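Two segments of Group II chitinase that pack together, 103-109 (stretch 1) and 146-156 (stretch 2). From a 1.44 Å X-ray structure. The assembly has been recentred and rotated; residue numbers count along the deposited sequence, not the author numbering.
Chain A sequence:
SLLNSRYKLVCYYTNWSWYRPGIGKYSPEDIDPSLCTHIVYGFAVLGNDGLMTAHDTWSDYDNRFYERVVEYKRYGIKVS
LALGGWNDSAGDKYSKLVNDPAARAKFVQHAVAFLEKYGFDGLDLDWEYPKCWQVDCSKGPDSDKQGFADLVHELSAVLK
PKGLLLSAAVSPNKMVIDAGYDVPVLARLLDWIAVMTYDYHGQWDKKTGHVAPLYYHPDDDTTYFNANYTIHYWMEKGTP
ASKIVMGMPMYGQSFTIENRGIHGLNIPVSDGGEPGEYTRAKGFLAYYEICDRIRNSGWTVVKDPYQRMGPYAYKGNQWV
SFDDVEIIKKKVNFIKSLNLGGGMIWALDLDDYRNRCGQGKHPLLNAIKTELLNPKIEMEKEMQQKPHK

Stretch 1, residues 103-109: ARAKFVQ
Stretch 2 146-156: QGFADLVHELS

Two helices of Group II chitinase pack side by side in roughly the same direction, joined by an arginine-glutamate salt bridge beside a small patch of apolar side chains. Both stretches are helical throughout (phi/psi near -64/-41); their axes cross at -38° and approach to 9.7 Å, burying 401 Å². The register sets the CA of Arg104 6.4 Å from that of Leu151 and the CA of Val108 5.8 Å from that of Leu155, one helical turn on. Arg104 (chi1 to chi3 m, t, m; chi4 -101°) points toward stretch 2 and sits as a knob among Gly147, Asp150, Leu151 and Glu154. Its length carries the guanidinium across to Glu154 (m, t, chi3 20°), with Glu154 OE1 at the guanidinium edge, near its plane: Arg104 NE donates to Glu154 OE1 at 2.8 Å and Arg104 NH2 to Glu154 OE2 at 2.9 Å. Asp150 CB (chi1 m) lies over one guanidinium face, 3.6 Å from Arg104 NH2. Water 1 accepts from Arg104 NH2 (3.0 Å) and donates to Asp150 OD2 (2.8 Å), linking the two charges. Beyond the salt bridge, Leu151 (t, p) and Leu155 (m, t) leave their helix sideways but bring their ends nearer stretch 1, and with Phe107 and Val108, both pointing toward stretch 2, form a buried apolar patch. Leu151 CD1 lies 3.9 Å from Phe107 CD2 (t, chi2 89°), and Leu155 CD2 3.9 Å from Val108 CG2 (t). Compact Val108 fits CG1 3.6 Å from Glu154 O.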

# COMPACT_ATOMS: atom_id res chain seq x y z
N ALA A 103 -25.37 13.17 -1.84
CA ALA A 103 -24.00 13.51 -1.49
C ALA A 103 -23.01 12.90 -2.47
O ALA A 103 -22.03 13.55 -2.86
CB ALA A 103 -23.68 13.05 -0.07
N ARG A 104 -23.26 11.66 -2.89
CA ARG A 104 -22.38 11.05 -3.89
C ARG A 104 -22.40 11.84 -5.19
O ARG A 104 -21.36 12.06 -5.81
CB ARG A 104 -22.77 9.60 -4.17
CG ARG A 104 -22.58 8.63 -3.00
CD ARG A 104 -22.62 7.16 -3.45
NE ARG A 104 -23.73 6.90 -4.37
CZ ARG A 104 -24.88 6.33 -4.03
NH1 ARG A 104 -25.10 5.94 -2.79
NH2 ARG A 104 -25.80 6.14 -4.97
N ALA A 105 -23.59 12.30 -5.61
CA ALA A 105 -23.70 12.98 -6.89
C ALA A 105 -22.95 14.30 -6.88
O ALA A 105 -22.28 14.66 -7.86
CB ALA A 105 -25.17 13.20 -7.24
N LYS A 106 -23.01 15.03 -5.76
CA LYS A 106 -22.23 16.25 -5.63
C LYS A 106 -20.73 15.95 -5.60
O LYS A 106 -19.92 16.61 -6.28
CB LYS A 106 -22.65 16.97 -4.35
CG LYS A 106 -21.94 18.31 -4.15
CD LYS A 106 -22.48 19.05 -2.92
CE LYS A 106 -21.59 18.82 -1.70
NZ LYS A 106 -21.87 19.71 -0.51
N PHE A 107 -20.34 14.94 -4.81
CA PHE A 107 -18.94 14.58 -4.68
C PHE A 107 -18.32 14.25 -6.03
O PHE A 107 -17.19 14.67 -6.33
CB PHE A 107 -18.82 13.39 -3.73
CG PHE A 107 -17.45 12.77 -3.73
CD1 PHE A 107 -16.46 13.23 -2.87
CD2 PHE A 107 -17.14 11.73 -4.61
CE1 PHE A 107 -15.17 12.65 -2.89
CE2 PHE A 107 -15.86 11.17 -4.64
CZ PHE A 107 -14.89 11.63 -3.77
N VAL A 108 -19.03 13.49 -6.86
CA VAL A 108 -18.43 12.97 -8.09
C VAL A 108 -18.07 14.10 -9.04
O VAL A 108 -16.98 14.12 -9.63
CB VAL A 108 -19.37 11.92 -8.72
CG1 VAL A 108 -18.99 11.66 -10.17
CG2 VAL A 108 -19.37 10.62 -7.89
N GLN A 109 -18.99 15.05 -9.25
CA GLN A 109 -18.69 16.09 -10.23
C GLN A 109 -17.56 16.98 -9.74
O GLN A 109 -16.71 17.41 -10.54
CB GLN A 109 -19.94 16.94 -10.51
CG GLN A 109 -21.12 16.16 -11.09
CD GLN A 109 -20.80 15.45 -12.39
OE1 GLN A 109 -20.01 15.94 -13.21
NE2 GLN A 109 -21.40 14.29 -12.59
N GLN A 146 -22.91 -1.69 -0.73
CA GLN A 146 -23.63 -1.21 -1.89
C GLN A 146 -23.31 0.25 -2.15
O GLN A 146 -23.19 0.67 -3.30
CB GLN A 146 -25.14 -1.42 -1.69
CG GLN A 146 -25.97 -1.05 -2.90
CD GLN A 146 -25.65 -1.91 -4.12
OE1 GLN A 146 -25.79 -3.14 -4.10
NE2 GLN A 146 -25.20 -1.27 -5.19
N GLY A 147 -23.16 1.04 -1.09
CA GLY A 147 -22.88 2.45 -1.29
C GLY A 147 -21.54 2.67 -1.97
O GLY A 147 -21.43 3.51 -2.87
N PHE A 148 -20.51 1.94 -1.53
CA PHE A 148 -19.20 2.05 -2.19
C PHE A 148 -19.27 1.59 -3.64
O PHE A 148 -18.67 2.21 -4.53
CB PHE A 148 -18.18 1.24 -1.39
CG PHE A 148 -16.76 1.39 -1.88
CD1 PHE A 148 -16.09 2.61 -1.75
CD2 PHE A 148 -16.11 0.30 -2.46
CE1 PHE A 148 -14.75 2.72 -2.18
CE2 PHE A 148 -14.79 0.40 -2.89
CZ PHE A 148 -14.11 1.62 -2.75
N ALA A 149 -19.99 0.49 -3.90
CA ALA A 149 -20.13 0.02 -5.28
C ALA A 149 -20.81 1.07 -6.15
O ALA A 149 -20.41 1.28 -7.30
CB ALA A 149 -20.93 -1.29 -5.29
N ASP A 150 -21.82 1.76 -5.61
CA ASP A 150 -22.49 2.80 -6.38
C ASP A 150 -21.59 4.02 -6.56
O ASP A 150 -21.60 4.64 -7.63
CB ASP A 150 -23.81 3.20 -5.72
CG ASP A 150 -24.89 2.13 -5.89
OD1 ASP A 150 -24.79 1.30 -6.83
OD2 ASP A 150 -25.84 2.11 -5.08
N LEU A 151 -20.80 4.37 -5.53
CA LEU A 151 -19.81 5.43 -5.69
C LEU A 151 -18.83 5.10 -6.82
O LEU A 151 -18.52 5.94 -7.68
CB LEU A 151 -19.05 5.68 -4.38
CG LEU A 151 -18.02 6.84 -4.49
CD1 LEU A 151 -18.73 8.18 -4.50
CD2 LEU A 151 -17.02 6.77 -3.36
N VAL A 152 -18.33 3.86 -6.84
CA VAL A 152 -17.43 3.43 -7.91
C VAL A 152 -18.10 3.53 -9.27
O VAL A 152 -17.49 4.02 -10.24
CB VAL A 152 -16.90 2.03 -7.61
CG1 VAL A 152 -16.15 1.46 -8.80
CG2 VAL A 152 -15.91 2.10 -6.45
N HIS A 153 -19.37 3.09 -9.37
CA HIS A 153 -20.06 3.22 -10.64
C HIS A 153 -20.19 4.68 -11.06
O HIS A 153 -19.92 5.04 -12.22
CB HIS A 153 -21.44 2.59 -10.58
CG HIS A 153 -22.24 2.99 -11.78
ND1 HIS A 153 -23.32 3.84 -11.70
CD2 HIS A 153 -22.00 2.79 -13.10
CE1 HIS A 153 -23.75 4.10 -12.93
NE2 HIS A 153 -22.97 3.46 -13.79
N GLU A 154 -20.59 5.55 -10.13
CA GLU A 154 -20.84 6.94 -10.48
C GLU A 154 -19.56 7.66 -10.86
O GLU A 154 -19.55 8.50 -11.77
CB GLU A 154 -21.59 7.62 -9.34
CG GLU A 154 -23.01 7.01 -9.21
CD GLU A 154 -23.62 7.04 -7.83
OE1 GLU A 154 -23.16 7.84 -6.98
OE2 GLU A 154 -24.57 6.25 -7.61
N LEU A 155 -18.46 7.33 -10.18
CA LEU A 155 -17.16 7.88 -10.59
C LEU A 155 -16.75 7.36 -11.96
O LEU A 155 -16.28 8.12 -12.81
CB LEU A 155 -16.09 7.51 -9.56
CG LEU A 155 -16.14 8.31 -8.26
CD1 LEU A 155 -15.29 7.63 -7.18
CD2 LEU A 155 -15.66 9.76 -8.49
N SER A 156 -16.86 6.04 -12.17
CA SER A 156 -16.51 5.45 -13.46
C SER A 156 -17.29 6.13 -14.59
O SER A 156 -16.73 6.43 -15.66
CB SER A 156 -16.82 3.97 -13.43
OG SER A 156 -16.43 3.40 -14.68
O HOH W 1 -27.35 3.97 -3.70